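Local structure of quinone reductase (Klebsiella pneumoniae subsp. pneumoniae, 4GI5) at residues B[44-47]-B[48-52]; B[137-141]-B[142-146]. The protein binds FAD and probably acts as an NAD(P)H dehydrogenase that reduces quinones. All blocks are in the same frame, centred on the assembly; numbering follows the deposited sequence.

Interaction 1 (B[44-47]-B[48-52]); sequences FAIR and HLQQA
Phe44 and His48 both carry CG anti to the backbone N (chi1 -179° and -164°), which sends two flat rings off the same side of the helix, one turn apart. Their planes stand 21° from parallel but are slid so far past each other that the rings barely overlap, with centroids 5.7 Å apart; the closest atoms are Phe44 CZ and His48 CD2, 4.2 Å apart. On another side of the helix Ile46 and Gln50 run side by side and point the same way. The CG2 branch of Ile46 meets the flat amide of Gln50 at its carbon, 3.8 Å from CG2 to CD, while the aliphatic start of the Gln50 chain lies against the carbonyl of Ile46, CG to O 3.4 Å. Gln51 repeats this one residue on: its CG sits 3.1 Å from Arg47 O, and its amide comes alongside Arg47 CB. Beneath the side chains, four successive i to i+4 bonds make this regular alpha-helix. His48 N to Phe44 O is 2.8 Å, and the bonds from Leu49 to Ala45, Gln50 to Ile46 and Gln51 to Arg47 follow at nearly the same length, so each carbonyl of 44-47 is engaged. This is the C-terminal half of helix 37-51, the crossover helix of the beta-alpha-beta unit that opens the flavodoxin-like fold. Phe44, Ala45 and His48 pack on helix 224-239 through Leu234, Ala235, Leu238 and Asp239, whereas Ile46, Leu49 and Gln50 rest on Val58 and Val56 of strand 55-60.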
loop_
_atom_site.group_PDB
_atom_site.type_symbol
_atom_site.label_atom_id
_atom_site.label_comp_id
_atom_site.label_asym_id
_atom_site.label_seq_id
_atom_site.Cartn_x
_atom_site.Cartn_y
_atom_site.Cartn_z
ATOM N N PHE B 44 1.482 18.374 -18.232
ATOM C CA PHE B 44 2.175 17.945 -19.408
ATOM C C PHE B 44 1.477 16.785 -20.028
ATOM O O PHE B 44 1.264 16.736 -21.261
ATOM C CB PHE B 44 3.650 17.649 -19.100
ATOM C CG PHE B 44 4.436 17.210 -20.279
ATOM C CD1 PHE B 44 5.055 18.198 -21.094
ATOM C CD2 PHE B 44 4.452 15.902 -20.669
ATOM C CE1 PHE B 44 5.731 17.820 -22.237
ATOM C CE2 PHE B 44 5.118 15.475 -21.831
ATOM C CZ PHE B 44 5.785 16.444 -22.606
ATOM N N ALA B 45 1.150 15.741 -19.220
ATOM C CA ALA B 45 0.560 14.546 -19.800
ATOM C C ALA B 45 -0.808 14.821 -20.409
ATOM O O ALA B 45 -1.114 14.323 -21.530
ATOM C CB ALA B 45 0.362 13.448 -18.729
ATOM N N ILE B 46 -1.602 15.597 -19.706
ATOM C CA ILE B 46 -2.975 15.886 -20.169
ATOM C C ILE B 46 -2.839 16.646 -21.526
ATOM O O ILE B 46 -3.489 16.237 -22.539
ATOM C CB ILE B 46 -3.704 16.759 -19.211
ATOM C CG1 ILE B 46 -4.121 15.970 -17.943
ATOM C CG2 ILE B 46 -5.046 17.248 -19.764
ATOM C CD1 ILE B 46 -4.554 16.823 -16.829
ATOM N N ARG B 47 -2.002 17.667 -21.529
ATOM C CA ARG B 47 -1.827 18.414 -22.829
ATOM C C ARG B 47 -1.263 17.585 -23.924
ATOM O O ARG B 47 -1.699 17.714 -25.124
ATOM C CB ARG B 47 -1.062 19.693 -22.618
ATOM C CG ARG B 47 -1.773 20.614 -21.703
ATOM C CD ARG B 47 -1.050 21.963 -21.617
ATOM N NE ARG B 47 -1.505 22.676 -20.408
ATOM C CZ ARG B 47 -0.738 22.957 -19.336
ATOM N NH1 ARG B 47 0.557 22.574 -19.281
ATOM N NH2 ARG B 47 -1.276 23.601 -18.295
ATOM N N HIS B 48 -0.287 16.742 -23.637
ATOM C CA HIS B 48 0.300 15.899 -24.634
ATOM C C HIS B 48 -0.741 14.987 -25.252
ATOM O O HIS B 48 -0.763 14.730 -26.497
ATOM C CB HIS B 48 1.483 15.100 -24.040
ATOM C CG HIS B 48 2.351 14.501 -25.064
ATOM N ND1 HIS B 48 2.149 13.248 -25.558
ATOM C CD2 HIS B 48 3.393 15.029 -25.762
ATOM C CE1 HIS B 48 3.066 12.981 -26.466
ATOM N NE2 HIS B 48 3.832 14.042 -26.604
ATOM N N LEU B 49 -1.565 14.352 -24.397
ATOM C CA LEU B 49 -2.595 13.417 -24.893
ATOM C C LEU B 49 -3.693 14.164 -25.730
ATOM O O LEU B 49 -4.122 13.618 -26.785
ATOM C CB LEU B 49 -3.261 12.724 -23.722
ATOM C CG LEU B 49 -2.368 11.640 -23.115
ATOM C CD1 LEU B 49 -2.972 11.288 -21.746
ATOM C CD2 LEU B 49 -2.185 10.429 -24.025
ATOM N N GLN B 50 -4.066 15.336 -25.258
ATOM C CA GLN B 50 -5.110 16.129 -25.948
ATOM C C GLN B 50 -4.583 16.592 -27.335
ATOM O O GLN B 50 -5.280 16.414 -28.340
ATOM C CB GLN B 50 -5.481 17.299 -25.086
ATOM C CG GLN B 50 -6.501 16.879 -24.023
ATOM C CD GLN B 50 -6.803 17.988 -23.096
ATOM O OE1 GLN B 50 -6.090 18.969 -23.055
ATOM N NE2 GLN B 50 -7.839 17.840 -22.373
ATOM N N GLN B 51 -3.339 17.012 -27.385
ATOM C CA GLN B 51 -2.705 17.409 -28.663
ATOM C C GLN B 51 -2.573 16.255 -29.621
ATOM O O GLN B 51 -2.610 16.459 -30.855
ATOM C CB GLN B 51 -1.372 18.041 -28.432
ATOM C CG GLN B 51 -1.515 19.339 -27.769
ATOM C CD GLN B 51 -0.155 19.844 -27.251
ATOM O OE1 GLN B 51 0.903 19.224 -27.480
ATOM N NE2 GLN B 51 -0.189 20.935 -26.507
ATOM N N ALA B 52 -2.459 15.014 -29.129
ATOM C CA ALA B 52 -2.416 13.863 -30.006
ATOM C C ALA B 52 -3.789 13.415 -30.492
ATOM O O ALA B 52 -3.908 12.395 -31.146
ATOM C CB ALA B 52 -1.704 12.700 -29.377
#

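Interaction 2 (B[137-141]-B[142-146])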
loop_
_atom_site.group_PDB
_atom_site.type_symbol
_atom_site.label_atom_id
_atom_site.label_comp_id
_atom_site.label_asym_id
_atom_site.label_seq_id
_atom_site.Cartn_x
_atom_site.Cartn_y
_atom_site.Cartn_z
ATOM N N ARG B 137 -12.741 2.279 -2.106
ATOM C CA ARG B 137 -14.144 2.683 -2.269
ATOM C C ARG B 137 -14.715 2.439 -3.654
ATOM O O ARG B 137 -15.916 2.133 -3.774
ATOM C CB ARG B 137 -14.344 4.099 -1.800
ATOM C CG ARG B 137 -14.098 4.284 -0.336
ATOM C CD ARG B 137 -14.128 5.731 0.223
ATOM N NE ARG B 137 -15.540 6.216 0.090
ATOM C CZ ARG B 137 -15.946 7.154 -0.776
ATOM N NH1 ARG B 137 -15.130 7.812 -1.622
ATOM N NH2 ARG B 137 -17.297 7.361 -0.872
ATOM N N VAL B 138 -13.924 2.575 -4.687
ATOM C CA VAL B 138 -14.434 2.433 -6.060
ATOM C C VAL B 138 -14.501 0.949 -6.464
ATOM O O VAL B 138 -15.345 0.535 -7.238
ATOM C CB VAL B 138 -13.580 3.214 -7.029
ATOM C CG1 VAL B 138 -13.898 3.011 -8.492
ATOM C CG2 VAL B 138 -13.673 4.692 -6.685
ATOM N N TYR B 139 -13.556 0.124 -5.940
ATOM C CA TYR B 139 -13.434 -1.252 -6.391
ATOM C C TYR B 139 -14.435 -2.116 -5.657
ATOM O O TYR B 139 -14.108 -2.911 -4.774
ATOM C CB TYR B 139 -11.977 -1.763 -6.147
ATOM C CG TYR B 139 -11.027 -1.532 -7.239
ATOM C CD1 TYR B 139 -11.207 -0.539 -8.203
ATOM C CD2 TYR B 139 -9.811 -2.265 -7.282
ATOM C CE1 TYR B 139 -10.339 -0.309 -9.232
ATOM C CE2 TYR B 139 -8.913 -2.049 -8.313
ATOM C CZ TYR B 139 -9.163 -1.145 -9.349
ATOM O OH TYR B 139 -8.202 -1.031 -10.299
ATOM N N ALA B 140 -15.700 -1.946 -5.979
ATOM C CA ALA B 140 -16.781 -2.651 -5.280
ATOM C C ALA B 140 -16.930 -4.173 -5.586
ATOM O O ALA B 140 -16.515 -4.661 -6.631
ATOM C CB ALA B 140 -18.124 -1.929 -5.668
ATOM N N TRP B 141 -17.659 -4.804 -4.702
ATOM C CA TRP B 141 -18.058 -6.184 -4.844
ATOM C C TRP B 141 -19.072 -6.314 -5.964
ATOM O O TRP B 141 -20.126 -5.674 -5.856
ATOM C CB TRP B 141 -18.585 -6.749 -3.563
ATOM C CG TRP B 141 -18.948 -8.241 -3.684
ATOM C CD1 TRP B 141 -19.794 -8.866 -4.671
ATOM C CD2 TRP B 141 -18.540 -9.296 -2.842
ATOM N NE1 TRP B 141 -19.860 -10.203 -4.462
ATOM C CE2 TRP B 141 -19.154 -10.496 -3.331
ATOM C CE3 TRP B 141 -17.765 -9.344 -1.735
ATOM C CZ2 TRP B 141 -18.967 -11.718 -2.741
ATOM C CZ3 TRP B 141 -17.559 -10.563 -1.130
ATOM C CH2 TRP B 141 -18.159 -11.744 -1.637
ATOM N N GLY B 142 -18.756 -6.979 -7.038
ATOM C CA GLY B 142 -19.601 -7.019 -8.249
ATOM C C GLY B 142 -18.972 -6.218 -9.345
ATOM O O GLY B 142 -19.441 -6.303 -10.494
ATOM N N PHE B 143 -17.920 -5.388 -9.031
ATOM C CA PHE B 143 -17.319 -4.461 -9.983
ATOM C C PHE B 143 -15.849 -4.900 -10.189
ATOM O O PHE B 143 -15.451 -5.406 -11.228
ATOM C CB PHE B 143 -17.420 -3.027 -9.485
ATOM C CG PHE B 143 -16.911 -2.008 -10.469
ATOM C CD1 PHE B 143 -17.580 -1.799 -11.670
ATOM C CD2 PHE B 143 -15.804 -1.241 -10.197
ATOM C CE1 PHE B 143 -17.158 -0.863 -12.547
ATOM C CE2 PHE B 143 -15.416 -0.244 -11.063
ATOM C CZ PHE B 143 -16.077 -0.102 -12.275
ATOM N N ALA B 144 -15.040 -4.776 -9.141
ATOM C CA ALA B 144 -13.634 -5.201 -9.186
ATOM C C ALA B 144 -13.272 -6.528 -8.579
ATOM O O ALA B 144 -12.190 -7.102 -8.848
ATOM C CB ALA B 144 -12.760 -4.114 -8.542
ATOM N N TYR B 145 -14.089 -7.010 -7.674
ATOM C CA TYR B 145 -13.965 -8.315 -7.077
ATOM C C TYR B 145 -15.309 -8.923 -6.799
ATOM O O TYR B 145 -16.331 -8.266 -6.951
ATOM C CB TYR B 145 -13.083 -8.284 -5.841
ATOM C CG TYR B 145 -13.756 -7.726 -4.582
ATOM C CD1 TYR B 145 -14.095 -6.427 -4.469
ATOM C CD2 TYR B 145 -13.928 -8.554 -3.499
ATOM C CE1 TYR B 145 -14.720 -5.913 -3.335
ATOM C CE2 TYR B 145 -14.524 -8.085 -2.347
ATOM C CZ TYR B 145 -14.938 -6.756 -2.288
ATOM O OH TYR B 145 -15.523 -6.318 -1.096
ATOM N N GLY B 146 -15.291 -10.197 -6.406
ATOM C CA GLY B 146 -16.570 -10.856 -6.143
ATOM C C GLY B 146 -17.335 -11.281 -7.399
ATOM O O GLY B 146 -18.516 -11.647 -7.297
#
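Trp141 and Tyr145 meet across a tight loop that follows helix 129-138, where an inverse gamma turn centred on Tyr139 leads the chain out of the helix. With CG anti to the backbone N (chi1 -177°), the Trp141 indole swings out beside its own carbonyl carbon, where Gly142 N lies near CD1; the side chain crosses that of Tyr145 at about a right angle. From the root outward, Trp141 CB lies 3.9 Å from Tyr145 CZ. On the benzo side CE3 touches Tyr145 CE2 at 3.5 Å, the ring planes inclined at 62°; CZ3 reaches the same carbon less closely. At the ring fusion Trp141 CE2 lies 3.8 Å from Gly146 CA, which sits over one face of the indole in a CH-pi contact, 3.9 Å from the centroid of the five-membered ring. Trp141 CA in turn lies over the face of the Tyr145 ring, whose edge meets Tyr139 O. Inside the loop, Ala140 O accepts two backbone bonds: Ala144 N arrives in the carbonyl plane, while Phe143 N stands above it. The Ala144 methyl presses on one face of the Tyr139 ring, CB to CG 3.4 Å, and the Tyr139 hydroxyl bonds to Met202 O. Trp124 of the second subunit meets the Tyr139 ring edge-to-face and also packs on Ala144, so the loop lies at the dimer interface. Tyr145 lines the FAD pocket and touches the cofactor. A single backbone bridge joins Trp141 to Tyr145, next to the loop-closing bond from Gly142 N to Tyr145 O, 2.7 Å long.

In the fold
Both contacts are local and follow one another along the chain, neither nesting nor crossing. After strand 24-29, interaction 1 falls within helix 37-51, where it closes no loop but spans successive helical turns; strand 55-60, at one edge of the five-stranded parallel sheet, comes next. The chain then passes through helices 86-96 and 101-112 and the middle strand 115-121 before helix 129-138 ends in interaction 2, which closes a small loop ahead of the hairpin 150-151 and 154-155. The centres of interactions 1 and 2 lie about 30 Å apart, without touching. Interaction 1 links the edge strand to helix 224-239; interaction 2 joins helices 86-96 and 101-112 to the FAD pocket and second subunit.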